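Local coordinates for protein magnesium transporter, putative (PDB 3KXR) that probably serves as a magnesium transporter of the membrane, of which this chain is a soluble piece carrying a tandem pair of CBS domains, at residues H62-L67 with G157-R162; N88-I93 with T103-D108; D98-T103 with P151-A156; R146-P151 with V163-A168. One frame throughout, in Å; residues are numbered along the deposited sequence.

Contact 1 of 4, residues H62-L67 with G157-R162; sequences HQMLVL and GELIGR
The two CBS modules of the tandem pair meet here: His-62 and Met-64, on the run leading into strand 66-68 of the first, lie against Leu-159, Gly-161 and Arg-162 of strand 159-164 in the second. His-62 ND1 donates to Ile-160 O at 2.8 Å, nearly in line with the carbonyl bond (C=O...N 177°) but bent at the hydrogen (139°), and the oxygen sits 20° out of the imidazole plane. That carbonyl belongs to a classic beta bulge in which Ile-160 and Gly-161 both face Val-152. Selenomethionine Met-64 holds CG between its backbone N and carbonyl carbon, and the chain runs extended beyond it. Its SE rests 3.7 Å from Gly-161 CA; the side chains of Met-64 and Leu-159 reach toward each other tip to tip, SE 3.8 Å from CD2. The same CD2 also touches Val-66 CG2 at 3.9 Å, the two side chains sliding past each other in opposite directions. Arg-162 is extended from CG to NE and lays CD 3.8 Å from Met-64 CB, while NE makes a weak bond of 2.8 Å to Gln-63 O. Beyond it, NH1 forms a salt bridge with Glu-149. Gln-63 OE1 turns to Leu-9 N of the second subunit.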
# COMPACT_ATOMS: atom_id res chain seq x y z
N HIS A 62 -16.02 4.62 7.48
CA HIS A 62 -15.06 5.54 8.08
C HIS A 62 -15.08 6.89 7.38
O HIS A 62 -14.60 7.87 7.95
CB HIS A 62 -13.63 4.99 8.02
CG HIS A 62 -13.39 3.79 8.91
ND1 HIS A 62 -13.53 3.82 10.28
CD2 HIS A 62 -12.97 2.53 8.60
CE1 HIS A 62 -13.22 2.64 10.79
NE2 HIS A 62 -12.88 1.83 9.79
N GLN A 63 -15.61 6.92 6.16
CA GLN A 63 -15.76 8.15 5.35
C GLN A 63 -16.77 9.11 5.93
O GLN A 63 -17.96 8.82 5.98
CB GLN A 63 -16.22 7.81 3.92
CG GLN A 63 -15.10 7.82 2.96
CD GLN A 63 -15.38 7.12 1.66
OE1 GLN A 63 -15.62 7.78 0.64
NE2 GLN A 63 -15.29 5.79 1.67
N MSE A 64 -16.32 10.27 6.35
CA MSE A 64 -17.21 11.20 6.97
C MSE A 64 -16.60 12.57 7.07
O MSE A 64 -15.41 12.76 6.99
CB MSE A 64 -17.55 10.70 8.37
CG MSE A 64 -16.33 10.58 9.25
SE MSE A 64 -16.73 9.93 11.05
CE MSE A 64 -14.91 9.33 11.61
N LEU A 65 -17.45 13.55 7.29
CA LEU A 65 -17.00 14.89 7.63
C LEU A 65 -16.81 14.98 9.17
O LEU A 65 -17.75 14.91 9.95
CB LEU A 65 -18.00 15.91 7.06
CG LEU A 65 -17.71 16.51 5.66
CD1 LEU A 65 -17.22 15.55 4.62
CD2 LEU A 65 -18.93 17.30 5.18
N VAL A 66 -15.56 15.11 9.61
CA VAL A 66 -15.25 15.28 11.03
C VAL A 66 -14.18 16.39 11.22
O VAL A 66 -13.27 16.54 10.41
CB VAL A 66 -14.77 13.93 11.64
CG1 VAL A 66 -13.69 13.31 10.76
CG2 VAL A 66 -14.28 14.12 13.06
N LEU A 67 -14.32 17.19 12.28
CA LEU A 67 -13.33 18.21 12.63
C LEU A 67 -13.13 18.21 14.15
O LEU A 67 -14.02 17.79 14.91
CB LEU A 67 -13.80 19.60 12.15
CG LEU A 67 -13.82 19.92 10.64
CD1 LEU A 67 -14.50 21.23 10.37
CD2 LEU A 67 -12.40 19.93 10.09
N GLY A 157 -16.29 5.78 23.58
CA GLY A 157 -16.82 7.10 23.21
C GLY A 157 -16.23 7.70 21.95
O GLY A 157 -16.58 8.81 21.58
N GLU A 158 -15.32 6.97 21.30
CA GLU A 158 -14.63 7.47 20.12
C GLU A 158 -15.47 7.32 18.88
O GLU A 158 -16.06 6.28 18.62
CB GLU A 158 -13.31 6.75 19.87
CG GLU A 158 -12.30 6.89 21.01
CD GLU A 158 -10.91 6.32 20.66
OE1 GLU A 158 -10.67 5.90 19.49
OE2 GLU A 158 -10.07 6.31 21.58
N LEU A 159 -15.48 8.38 18.10
CA LEU A 159 -16.19 8.39 16.83
C LEU A 159 -15.44 7.49 15.89
O LEU A 159 -14.34 7.80 15.52
CB LEU A 159 -16.19 9.82 16.27
CG LEU A 159 -16.87 10.00 14.93
CD1 LEU A 159 -18.30 9.47 15.06
CD2 LEU A 159 -16.80 11.47 14.53
N ILE A 160 -16.01 6.35 15.52
CA ILE A 160 -15.31 5.47 14.58
C ILE A 160 -15.80 5.57 13.14
O ILE A 160 -15.12 5.07 12.23
CB ILE A 160 -15.35 4.03 15.04
CG1 ILE A 160 -16.77 3.49 14.95
CG2 ILE A 160 -14.77 3.92 16.47
CD1 ILE A 160 -16.91 2.09 15.57
N GLY A 161 -16.93 6.21 12.89
CA GLY A 161 -17.46 6.32 11.53
C GLY A 161 -18.94 6.67 11.50
O GLY A 161 -19.49 7.15 12.48
N ARG A 162 -19.59 6.42 10.37
CA ARG A 162 -21.01 6.75 10.27
C ARG A 162 -21.77 5.65 9.54
O ARG A 162 -21.17 4.83 8.86
CB ARG A 162 -21.18 8.05 9.50
CG ARG A 162 -20.99 7.88 8.02
CD ARG A 162 -20.91 9.19 7.31
NE ARG A 162 -20.72 8.96 5.89
CZ ARG A 162 -21.46 9.45 4.89
NH1 ARG A 162 -22.50 10.26 5.09
NH2 ARG A 162 -21.16 9.12 3.65

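Contact 2 of 4, residues N88-I93 with T103-D108; sequences NDNLFI and TVRRYD
An antiparallel beta hairpin of the first CBS domain pairs Asn-90, Leu-91 and Phe-92 with Arg-105, Val-104 and Thr-103, in a buried part of the fold. The axes of strands 90-93 and 103-105 approach to 4.7 Å, with their directions 152° apart. Leu-91 and Val-104 form the hydrogen-bonded pair, Leu-91 N reaching Val-104 O at 2.9 Å and Val-104 N returning to Leu-91 O. The non-hydrogen-bonded pairs Asn-90/Arg-105 and Phe-92/Thr-103 flank it. Where the strand gives way to helix 106-109, with Arg-105 at the N-cap, Arg-106 N continues the pairing through a nearly straight bond to Asp-89 O (2.9 Å, 172° at the hydrogen).

The side chains sort onto two faces. On one, Leu-91 CD2 and Val-104 CG2 lie side by side at 4.0 Å, with Phe-79 and Phe-80 of helix 73-82 against Leu-91. On the other, Thr-103 presents CG2 to Asn-90 CB at 3.5 Å and OG1 to the edge of the Phe-92 ring, 3.4 Å from CD1; this hydroxyl is hydrogen-bonded to Tyr-100. Asn-90 and Arg-105 point the same way, OD1 of the amide 3.4 Å from Arg-105 CG and the two planes 58° apart. Asn-90 ND2 and Arg-105 NH1 converge on OE1 of Glu-147, in the second CBS domain, NH1 as a salt bridge. Arg-106 bends at chi3, and one face of its guanidinium covers Asp-89 CA, with NH2 3.5 Å from Asp-89 CB.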
# COMPACT_ATOMS: atom_id res chain seq x y z
N ASN A 88 -24.84 13.02 2.97
CA ASN A 88 -24.08 13.81 3.86
C ASN A 88 -24.69 15.16 3.98
O ASN A 88 -24.78 15.88 3.00
CB ASN A 88 -22.68 13.96 3.33
CG ASN A 88 -21.83 14.86 4.20
OD1 ASN A 88 -21.20 15.78 3.69
ND2 ASN A 88 -21.81 14.60 5.53
N ASP A 89 -25.14 15.50 5.17
CA ASP A 89 -25.39 16.90 5.45
C ASP A 89 -25.12 17.30 6.89
O ASP A 89 -25.64 18.29 7.36
CB ASP A 89 -26.81 17.27 5.03
CG ASP A 89 -27.82 16.76 5.99
OD1 ASP A 89 -27.44 15.92 6.86
OD2 ASP A 89 -28.98 17.23 5.90
N ASN A 90 -24.28 16.52 7.57
CA ASN A 90 -23.87 16.80 8.92
C ASN A 90 -22.37 16.64 9.02
O ASN A 90 -21.74 15.98 8.21
CB ASN A 90 -24.56 15.86 9.91
CG ASN A 90 -25.99 16.21 10.11
OD1 ASN A 90 -26.39 17.33 9.87
ND2 ASN A 90 -26.78 15.26 10.56
N LEU A 91 -21.82 17.23 10.06
CA LEU A 91 -20.39 17.14 10.29
C LEU A 91 -20.16 16.91 11.79
O LEU A 91 -20.86 17.47 12.63
CB LEU A 91 -19.75 18.41 9.76
CG LEU A 91 -18.27 18.68 9.81
CD1 LEU A 91 -17.90 19.67 8.70
CD2 LEU A 91 -17.98 19.25 11.17
N PHE A 92 -19.22 16.04 12.11
CA PHE A 92 -19.06 15.57 13.47
C PHE A 92 -17.86 16.21 14.13
O PHE A 92 -16.83 16.37 13.50
CB PHE A 92 -18.94 14.05 13.46
CG PHE A 92 -20.07 13.40 12.75
CD1 PHE A 92 -21.39 13.73 13.07
CD2 PHE A 92 -19.86 12.50 11.72
CE1 PHE A 92 -22.45 13.15 12.39
CE2 PHE A 92 -20.94 11.91 11.03
CZ PHE A 92 -22.23 12.25 11.37
N ILE A 93 -18.02 16.59 15.40
CA ILE A 93 -16.96 17.27 16.13
C ILE A 93 -16.43 16.35 17.18
O ILE A 93 -17.21 15.76 17.95
CB ILE A 93 -17.46 18.55 16.83
CG1 ILE A 93 -18.11 19.47 15.81
CG2 ILE A 93 -16.32 19.30 17.54
CD1 ILE A 93 -17.23 19.87 14.66
N THR A 103 -22.76 17.04 16.69
CA THR A 103 -22.97 17.15 15.26
C THR A 103 -23.36 18.58 14.94
O THR A 103 -24.16 19.18 15.64
CB THR A 103 -24.17 16.23 14.88
OG1 THR A 103 -23.82 14.88 15.18
CG2 THR A 103 -24.58 16.34 13.40
N VAL A 104 -22.79 19.14 13.87
CA VAL A 104 -23.31 20.41 13.35
C VAL A 104 -23.95 20.14 12.00
O VAL A 104 -23.42 19.37 11.23
CB VAL A 104 -22.21 21.51 13.25
CG1 VAL A 104 -21.43 21.63 14.57
CG2 VAL A 104 -21.26 21.25 12.11
N ARG A 105 -25.07 20.78 11.70
CA ARG A 105 -25.76 20.57 10.42
C ARG A 105 -25.41 21.57 9.36
O ARG A 105 -25.32 22.76 9.62
CB ARG A 105 -27.25 20.71 10.57
CG ARG A 105 -27.86 19.83 11.58
CD ARG A 105 -29.35 20.05 11.50
NE ARG A 105 -29.99 19.37 12.59
CZ ARG A 105 -30.23 18.05 12.65
NH1 ARG A 105 -29.89 17.25 11.63
NH2 ARG A 105 -30.84 17.54 13.74
N ARG A 106 -25.32 21.11 8.13
CA ARG A 106 -25.04 22.01 7.04
C ARG A 106 -25.94 23.25 7.06
O ARG A 106 -25.46 24.37 6.96
CB ARG A 106 -25.21 21.32 5.70
CG ARG A 106 -25.14 22.32 4.60
CD ARG A 106 -24.66 21.80 3.31
NE ARG A 106 -25.39 20.63 2.96
CZ ARG A 106 -24.85 19.61 2.29
NH1 ARG A 106 -23.58 19.65 1.87
NH2 ARG A 106 -25.60 18.57 2.04
N TYR A 107 -27.24 23.04 7.14
CA TYR A 107 -28.16 24.15 7.03
C TYR A 107 -27.91 25.22 8.10
O TYR A 107 -27.95 26.41 7.81
CB TYR A 107 -29.60 23.68 7.09
CG TYR A 107 -30.59 24.81 6.97
CD1 TYR A 107 -31.08 25.19 5.73
CD2 TYR A 107 -31.03 25.51 8.11
CE1 TYR A 107 -31.98 26.22 5.62
CE2 TYR A 107 -31.93 26.54 8.00
CZ TYR A 107 -32.41 26.89 6.75
OH TYR A 107 -33.31 27.92 6.61
N ASP A 108 -27.64 24.79 9.32
CA ASP A 108 -27.36 25.73 10.40
C ASP A 108 -26.01 26.37 10.21
O ASP A 108 -25.90 27.57 10.41
CB ASP A 108 -27.41 25.10 11.80
CG ASP A 108 -28.72 24.37 12.07
OD1 ASP A 108 -29.80 24.82 11.59
OD2 ASP A 108 -28.66 23.31 12.76

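Contact 3 of 4, residues D98-T103 with P151-A156; sequences DKYLGT and PVIDDA
Tyr-100 OH and Thr-103 OG1 share a hydrogen bond of 2.7 Å, with the hydroxyl of Thr-103 at the edge of the tyrosine ring and in its plane; this tie fixes the far end of a side chain whose flank meets Pro-151 and Ile-153. The CA-CB bond of Tyr-100 points toward strand 151-153, and Ile-153 crosses the side chain at about a right angle, CG2 lying 3.5 Å from Tyr-100 CB, while farther out Pro-151 CG approaches Tyr-100 CE1 to 3.8 Å. Gly-102 N sits 3.5 Å above the centre of one face of the ring. Gly-102 is also half of a classic beta bulge, since it and Leu-101 both face Ile-93 of the neighbouring strand.

Strands 100-103 and 151-153 belong to the sheets of the two different CBS domains. They run nearly antiparallel (166°), but their axes stay 9.3 Å apart, and it is side chains that bridge the gap. Backbone hydrogen bonds tie Tyr-100 and Asp-98 to Gly-157 and Leu-159, just beyond the 151-156 segment. Lys-99 takes part at the more open border, where its bent chain passes CD within 3.4 Å of Ala-156 O and ends at a salt bridge between NZ and Glu-158. On the preceding residue, Asp-98 OD1 is hydrogen-bonded to Ser-28 OG of the second subunit.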
# COMPACT_ATOMS: atom_id res chain seq x y z
N ASP A 98 -10.38 12.12 20.33
CA ASP A 98 -11.29 11.53 19.33
C ASP A 98 -12.66 11.16 19.90
O ASP A 98 -13.39 10.40 19.28
CB ASP A 98 -10.68 10.27 18.67
CG ASP A 98 -10.25 10.48 17.22
OD1 ASP A 98 -11.11 10.77 16.34
OD2 ASP A 98 -9.03 10.32 16.94
N LYS A 99 -13.00 11.68 21.07
CA LYS A 99 -14.32 11.45 21.64
C LYS A 99 -15.32 12.27 20.88
O LYS A 99 -15.13 13.46 20.70
CB LYS A 99 -14.38 11.86 23.11
CG LYS A 99 -13.29 11.20 23.96
CD LYS A 99 -13.51 9.67 24.14
CE LYS A 99 -12.25 8.97 24.73
NZ LYS A 99 -11.55 8.07 23.72
N TYR A 100 -16.40 11.63 20.46
CA TYR A 100 -17.48 12.33 19.81
C TYR A 100 -18.06 13.32 20.80
O TYR A 100 -18.43 12.93 21.87
CB TYR A 100 -18.56 11.36 19.39
CG TYR A 100 -19.85 11.98 18.92
CD1 TYR A 100 -19.96 12.54 17.67
CD2 TYR A 100 -20.97 11.95 19.71
CE1 TYR A 100 -21.13 13.08 17.22
CE2 TYR A 100 -22.16 12.52 19.28
CZ TYR A 100 -22.23 13.06 18.02
OH TYR A 100 -23.40 13.63 17.58
N LEU A 101 -18.13 14.60 20.41
CA LEU A 101 -18.81 15.64 21.18
C LEU A 101 -20.23 16.00 20.65
O LEU A 101 -21.08 16.37 21.41
CB LEU A 101 -17.96 16.92 21.12
CG LEU A 101 -16.51 16.87 21.61
CD1 LEU A 101 -15.91 18.23 21.51
CD2 LEU A 101 -16.44 16.34 23.07
N GLY A 102 -20.44 15.96 19.34
CA GLY A 102 -21.71 16.39 18.75
C GLY A 102 -21.67 16.55 17.24
O GLY A 102 -20.67 16.26 16.60
N THR A 103 -22.76 17.04 16.69
CA THR A 103 -22.97 17.15 15.26
C THR A 103 -23.36 18.58 14.94
O THR A 103 -24.16 19.18 15.64
CB THR A 103 -24.17 16.23 14.88
OG1 THR A 103 -23.82 14.88 15.18
CG2 THR A 103 -24.58 16.34 13.40
N PRO A 151 -23.64 9.29 13.25
CA PRO A 151 -22.33 8.87 13.72
C PRO A 151 -22.42 7.61 14.57
O PRO A 151 -23.41 7.40 15.31
CB PRO A 151 -21.88 10.05 14.58
CG PRO A 151 -23.12 10.62 15.07
CD PRO A 151 -24.17 10.39 14.05
N VAL A 152 -21.36 6.81 14.48
CA VAL A 152 -21.21 5.63 15.29
C VAL A 152 -20.01 5.79 16.22
O VAL A 152 -18.93 6.20 15.81
CB VAL A 152 -21.04 4.40 14.40
CG1 VAL A 152 -20.84 3.17 15.26
CG2 VAL A 152 -22.26 4.24 13.48
N ILE A 153 -20.22 5.50 17.49
CA ILE A 153 -19.14 5.55 18.47
C ILE A 153 -18.87 4.15 19.05
O ILE A 153 -19.75 3.28 19.08
CB ILE A 153 -19.45 6.54 19.63
CG1 ILE A 153 -20.74 6.15 20.36
CG2 ILE A 153 -19.52 7.98 19.11
CD1 ILE A 153 -20.90 6.86 21.66
N ASP A 154 -17.63 3.94 19.48
CA ASP A 154 -17.24 2.68 20.07
C ASP A 154 -17.57 2.74 21.55
O ASP A 154 -18.15 3.71 21.99
CB ASP A 154 -15.76 2.37 19.78
CG ASP A 154 -14.79 3.23 20.56
OD1 ASP A 154 -15.24 3.95 21.49
OD2 ASP A 154 -13.57 3.17 20.27
N ASP A 155 -17.24 1.72 22.33
CA ASP A 155 -17.60 1.74 23.76
C ASP A 155 -16.72 2.68 24.58
O ASP A 155 -17.06 2.96 25.72
CB ASP A 155 -17.59 0.32 24.38
CG ASP A 155 -16.28 -0.43 24.11
OD1 ASP A 155 -15.39 0.15 23.44
OD2 ASP A 155 -16.15 -1.60 24.54
N ALA A 156 -15.59 3.13 24.03
CA ALA A 156 -14.75 4.17 24.66
C ALA A 156 -15.24 5.62 24.39
O ALA A 156 -14.65 6.56 24.90
CB ALA A 156 -13.30 4.04 24.18

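Contact 4 of 4, residues R146-P151 with V163-A168; sequences REIELP and VTLRAA
Backbone hydrogen bonds carry most of the contact between Ile-148, Leu-150 and the segment 163-168. Leu-150 N and Val-163 O are 3.0 Å apart, and Val-163 N returns to Leu-150 O at 2.9 Å, which makes these residues an antiparallel hydrogen-bonded pair. Leu-165 N then donates to Ile-148 O at 2.9 Å, from 49° above the carbonyl plane, as the strand turns into helix 165-176. Between these bonds, in the non-hydrogen-bonded pair Glu-149/Thr-164, Glu-149 CA makes a CA-H...O contact of 3.3 Å with Val-163 O.

Apolar contact across the segments is slight: Ile-148 CG2 comes within 4.4 Å of Leu-165 CD2. Leu-150 and Val-163 pack instead on Ile-142 of helix 135-143.

Polar side chains turn to other partners. Thr-164 holds OG1 between its backbone N and carbonyl carbon (chi1 63°) and accepts from Ala-167 N at 3.0 Å, an N-cap bond. Glu-149, buried, uses OE2 to accept from Asp-89 N, Asn-90 N and Asn-88 ND2, all of the first CBS domain, OE1 being taken by Arg-162. A hairpin whose second strand runs directly into a helix is the beta-beta-alpha end of the beta-alpha-beta-beta-alpha CBS fold.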
# COMPACT_ATOMS: atom_id res chain seq x y z
N ARG A 146 -34.86 12.82 11.20
CA ARG A 146 -34.75 13.78 10.11
C ARG A 146 -33.32 13.77 9.55
O ARG A 146 -32.96 14.60 8.75
CB ARG A 146 -35.27 15.15 10.54
CG ARG A 146 -34.91 15.58 11.96
CD ARG A 146 -33.52 16.22 12.01
NE ARG A 146 -33.41 17.43 11.16
CZ ARG A 146 -33.57 18.69 11.58
NH1 ARG A 146 -33.44 19.69 10.70
NH2 ARG A 146 -33.85 18.98 12.85
N GLU A 147 -32.57 12.75 9.93
CA GLU A 147 -31.17 12.58 9.51
C GLU A 147 -31.01 11.67 8.30
O GLU A 147 -31.79 10.73 8.10
CB GLU A 147 -30.34 11.95 10.63
CG GLU A 147 -30.58 12.46 12.05
CD GLU A 147 -30.29 13.93 12.23
OE1 GLU A 147 -29.66 14.55 11.33
OE2 GLU A 147 -30.73 14.49 13.26
N ILE A 148 -29.97 11.91 7.53
CA ILE A 148 -29.61 10.99 6.46
C ILE A 148 -28.32 10.23 6.79
O ILE A 148 -27.83 9.42 5.99
CB ILE A 148 -29.58 11.70 5.07
CG1 ILE A 148 -28.55 12.84 4.99
CG2 ILE A 148 -30.97 12.25 4.75
CD1 ILE A 148 -28.34 13.47 3.51
N GLU A 149 -27.78 10.46 7.98
CA GLU A 149 -26.63 9.70 8.43
C GLU A 149 -26.58 9.84 9.92
O GLU A 149 -27.02 10.85 10.47
CB GLU A 149 -25.35 10.29 7.83
CG GLU A 149 -25.11 11.75 8.25
CD GLU A 149 -23.96 12.46 7.52
OE1 GLU A 149 -22.85 11.89 7.40
OE2 GLU A 149 -24.18 13.62 7.10
N LEU A 150 -25.99 8.86 10.58
CA LEU A 150 -25.71 9.01 11.99
C LEU A 150 -24.28 8.60 12.30
O LEU A 150 -23.76 7.65 11.71
CB LEU A 150 -26.66 8.16 12.83
CG LEU A 150 -28.11 8.62 13.02
CD1 LEU A 150 -28.90 7.56 13.82
CD2 LEU A 150 -28.14 9.99 13.72
N PRO A 151 -23.64 9.29 13.25
CA PRO A 151 -22.33 8.87 13.72
C PRO A 151 -22.42 7.61 14.57
O PRO A 151 -23.41 7.40 15.31
CB PRO A 151 -21.88 10.05 14.58
CG PRO A 151 -23.12 10.62 15.07
CD PRO A 151 -24.17 10.39 14.05
N VAL A 163 -23.09 5.67 9.69
CA VAL A 163 -23.96 4.85 8.88
C VAL A 163 -24.94 5.71 8.15
O VAL A 163 -25.49 6.61 8.73
CB VAL A 163 -24.74 3.92 9.74
CG1 VAL A 163 -25.71 3.13 8.86
CG2 VAL A 163 -23.77 2.98 10.43
N THR A 164 -25.16 5.44 6.88
CA THR A 164 -26.02 6.30 6.08
C THR A 164 -27.45 5.77 5.94
O THR A 164 -27.71 4.60 6.15
CB THR A 164 -25.48 6.45 4.70
OG1 THR A 164 -25.47 5.17 4.08
CG2 THR A 164 -24.07 7.04 4.69
N LEU A 165 -28.37 6.64 5.55
CA LEU A 165 -29.72 6.22 5.24
C LEU A 165 -29.73 5.16 4.14
O LEU A 165 -30.45 4.19 4.22
CB LEU A 165 -30.58 7.42 4.85
CG LEU A 165 -32.03 7.06 4.51
CD1 LEU A 165 -32.74 6.27 5.63
CD2 LEU A 165 -32.75 8.31 4.25
N ARG A 166 -28.92 5.35 3.11
CA ARG A 166 -28.77 4.36 2.04
C ARG A 166 -28.38 2.97 2.56
O ARG A 166 -28.95 1.98 2.14
CB ARG A 166 -27.73 4.81 1.02
CG ARG A 166 -27.88 4.11 -0.32
CD ARG A 166 -26.83 4.59 -1.31
NE ARG A 166 -26.86 6.03 -1.49
CZ ARG A 166 -27.78 6.69 -2.20
NH1 ARG A 166 -27.71 8.01 -2.29
NH2 ARG A 166 -28.76 6.03 -2.81
N ALA A 167 -27.40 2.92 3.46
CA ALA A 167 -26.97 1.65 4.05
C ALA A 167 -28.13 1.05 4.85
O ALA A 167 -28.37 -0.14 4.80
CB ALA A 167 -25.74 1.84 4.92
N ALA A 168 -28.86 1.88 5.59
CA ALA A 168 -29.99 1.36 6.37
C ALA A 168 -31.01 0.67 5.48
O ALA A 168 -31.62 -0.33 5.86
CB ALA A 168 -30.66 2.47 7.15

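Contacts 2 and 4 are equivalent hairpin-to-helix junctions of the first and second CBS domains, their centres 13 Å apart; along the chain contact 2 closes before contact 4 opens. The two junctions also meet across the domain boundary, through Arg-105 with Glu-147 and Asp-89 N with Glu-149. Contacts 1 and 3, with centres 7 Å apart, join the two domains directly, contact 3 nested inside the loop that contact 1 closes. Thr-103 belongs to both contacts 2 and 3, Pro-151 to both 3 and 4, and strand 159-164 serves 1 and 4. In contact 3 the two hairpins face each other, whereas in contact 1 the first domain offers the run into strand 66-68, the neighbour of strand 90-94.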